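Local coordinates for pesticidal crystal protein Cry2Aa (Bacillus thuringiensis serovar kurstaki, PDB 1I5P) that kills dipteran and lepidopteran larvae by binding to their midgut epithelial cells and promoting colloid-osmotic lysis, at residues L369-V374 with F398-S403. Sequence-based numbering, arbitrary orientation.
Sequences LSTPFV and FQTTLS
The carbonyl oxygen of Pro372 accepts the backbone N-H of Thr401 at 2.9 Å (N to O), a somewhat bent bond, and also meets Thr400 CA in a C-H...O contact. Gln399 O is engaged in a similar way: it takes a nearly straight bond (171°) from Val374 N, also 2.9 Å, and a longer C-H...O contact from Phe373 CA, while lying at the edge of the Phe373 ring. These bonds frame Phe373 and Thr400, an antiparallel non-hydrogen-bonded pair whose side chains diverge. Phe373 CG stands anti to its own carbonyl carbon (chi1 -73°), and CD2 of the ring rests 3.5 Å from Phe398 CB and 3.7 Å from Thr400 CG2. Phe398 turns its ring edge to the Phe373 face, the planes 61° apart in an edge-to-face pair. Across the backbone from that ring, Thr401 CG2 touches Pro372 CG and Val374 CG1, each at 3.8 Å. Water 1 joins Thr371 OG1 to Thr400 OG1, donating to the latter. The contact thus ties neighbouring strands 373-377 and 397-400 of a four-stranded antiparallel sheet in the middle domain, the backbone bonds fixing their register while the largely buried aromatic pair, which also reaches strand 308-321, adds apolar packing.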
loop_
_atom_site.group_PDB
_atom_site.type_symbol
_atom_site.label_atom_id
_atom_site.label_comp_id
_atom_site.label_asym_id
_atom_site.label_seq_id
_atom_site.Cartn_x
_atom_site.Cartn_y
_atom_site.Cartn_z
ATOM N N LEU A 369 12.743 -14.066 6.006
ATOM C CA LEU A 369 12.846 -13.361 4.731
ATOM C C LEU A 369 12.871 -14.369 3.585
ATOM O O LEU A 369 12.545 -14.038 2.440
ATOM C CB LEU A 369 14.106 -12.491 4.676
ATOM C CG LEU A 369 14.164 -11.274 5.605
ATOM C CD1 LEU A 369 15.436 -10.489 5.331
ATOM C CD2 LEU A 369 12.931 -10.386 5.386
ATOM N N SER A 370 13.256 -15.606 3.894
ATOM C CA SER A 370 13.305 -16.647 2.872
ATOM C C SER A 370 11.907 -17.195 2.582
ATOM O O SER A 370 11.555 -17.423 1.428
ATOM C CB SER A 370 14.229 -17.787 3.309
ATOM O OG SER A 370 13.619 -18.573 4.319
ATOM N N THR A 371 11.114 -17.409 3.629
ATOM C CA THR A 371 9.749 -17.915 3.455
ATOM C C THR A 371 8.782 -17.097 4.294
ATOM O O THR A 371 8.249 -17.568 5.298
ATOM C CB THR A 371 9.628 -19.400 3.862
ATOM O OG1 THR A 371 9.857 -19.539 5.268
ATOM C CG2 THR A 371 10.638 -20.246 3.100
ATOM N N PRO A 372 8.550 -15.843 3.892
ATOM C CA PRO A 372 7.638 -14.969 4.626
ATOM C C PRO A 372 6.187 -15.429 4.547
ATOM O O PRO A 372 5.821 -16.238 3.690
ATOM C CB PRO A 372 7.826 -13.627 3.933
ATOM C CG PRO A 372 8.046 -14.051 2.505
ATOM C CD PRO A 372 9.054 -15.171 2.683
ATOM N N PHE A 373 5.366 -14.904 5.447
ATOM C CA PHE A 373 3.946 -15.219 5.464
ATOM C C PHE A 373 3.322 -14.442 4.306
ATOM O O PHE A 373 3.758 -13.325 4.010
ATOM C CB PHE A 373 3.316 -14.756 6.779
ATOM C CG PHE A 373 3.678 -15.605 7.963
ATOM C CD1 PHE A 373 4.418 -15.077 9.012
ATOM C CD2 PHE A 373 3.252 -16.930 8.043
ATOM C CE1 PHE A 373 4.727 -15.852 10.126
ATOM C CE2 PHE A 373 3.554 -17.714 9.150
ATOM C CZ PHE A 373 4.293 -17.176 10.194
ATOM N N VAL A 374 2.322 -15.023 3.646
ATOM C CA VAL A 374 1.649 -14.341 2.541
ATOM C C VAL A 374 0.127 -14.479 2.606
ATOM O O VAL A 374 -0.605 -13.654 2.046
ATOM C CB VAL A 374 2.145 -14.858 1.153
ATOM C CG1 VAL A 374 3.588 -14.431 0.928
ATOM C CG2 VAL A 374 2.030 -16.380 1.067
ATOM N N PHE A 398 -1.782 -18.747 9.591
ATOM C CA PHE A 398 -0.967 -18.101 8.577
ATOM C C PHE A 398 -0.169 -19.122 7.780
ATOM O O PHE A 398 0.188 -20.187 8.288
ATOM C CB PHE A 398 -0.022 -17.082 9.227
ATOM C CG PHE A 398 -0.724 -16.054 10.076
ATOM C CD1 PHE A 398 -1.113 -16.357 11.378
ATOM C CD2 PHE A 398 -1.031 -14.793 9.562
ATOM C CE1 PHE A 398 -1.797 -15.419 12.159
ATOM C CE2 PHE A 398 -1.715 -13.853 10.336
ATOM C CZ PHE A 398 -2.099 -14.168 11.635
ATOM N N GLN A 399 0.104 -18.788 6.526
ATOM C CA GLN A 399 0.845 -19.678 5.650
ATOM C C GLN A 399 1.935 -18.889 4.931
ATOM O O GLN A 399 1.732 -17.738 4.543
ATOM C CB GLN A 399 -0.122 -20.315 4.652
ATOM C CG GLN A 399 0.481 -21.310 3.695
ATOM C CD GLN A 399 -0.595 -22.047 2.925
ATOM O OE1 GLN A 399 -1.372 -22.810 3.503
ATOM N NE2 GLN A 399 -0.658 -21.814 1.621
ATOM N N THR A 400 3.088 -19.528 4.759
ATOM C CA THR A 400 4.248 -18.912 4.121
ATOM C C THR A 400 4.334 -19.202 2.628
ATOM O O THR A 400 3.557 -19.991 2.097
ATOM C CB THR A 400 5.542 -19.418 4.774
ATOM O OG1 THR A 400 5.738 -20.798 4.439
ATOM C CG2 THR A 400 5.458 -19.285 6.292
ATOM N N THR A 401 5.284 -18.551 1.959
ATOM C CA THR A 401 5.506 -18.748 0.528
ATOM C C THR A 401 5.644 -20.245 0.316
ATOM O O THR A 401 5.375 -20.770 -0.762
ATOM C CB THR A 401 6.799 -18.059 0.065
ATOM O OG1 THR A 401 7.876 -18.429 0.937
ATOM C CG2 THR A 401 6.629 -16.549 0.084
ATOM N N LEU A 402 6.093 -20.919 1.365
ATOM C CA LEU A 402 6.213 -22.357 1.344
ATOM C C LEU A 402 4.864 -22.715 1.957
ATOM O O LEU A 402 4.414 -22.050 2.886
ATOM C CB LEU A 402 7.354 -22.803 2.255
ATOM C CG LEU A 402 7.921 -24.203 2.021
ATOM C CD1 LEU A 402 8.860 -24.548 3.165
ATOM C CD2 LEU A 402 6.790 -25.221 1.929
ATOM N N SER A 403 4.206 -23.747 1.454
ATOM C CA SER A 403 2.899 -24.105 1.988
ATOM C C SER A 403 2.861 -24.388 3.491
ATOM O O SER A 403 1.925 -25.013 3.982
ATOM C CB SER A 403 2.347 -25.294 1.212
ATOM O OG SER A 403 2.213 -24.948 -0.157
HETATM O O HOH W 1 8.011 -21.847 5.724
#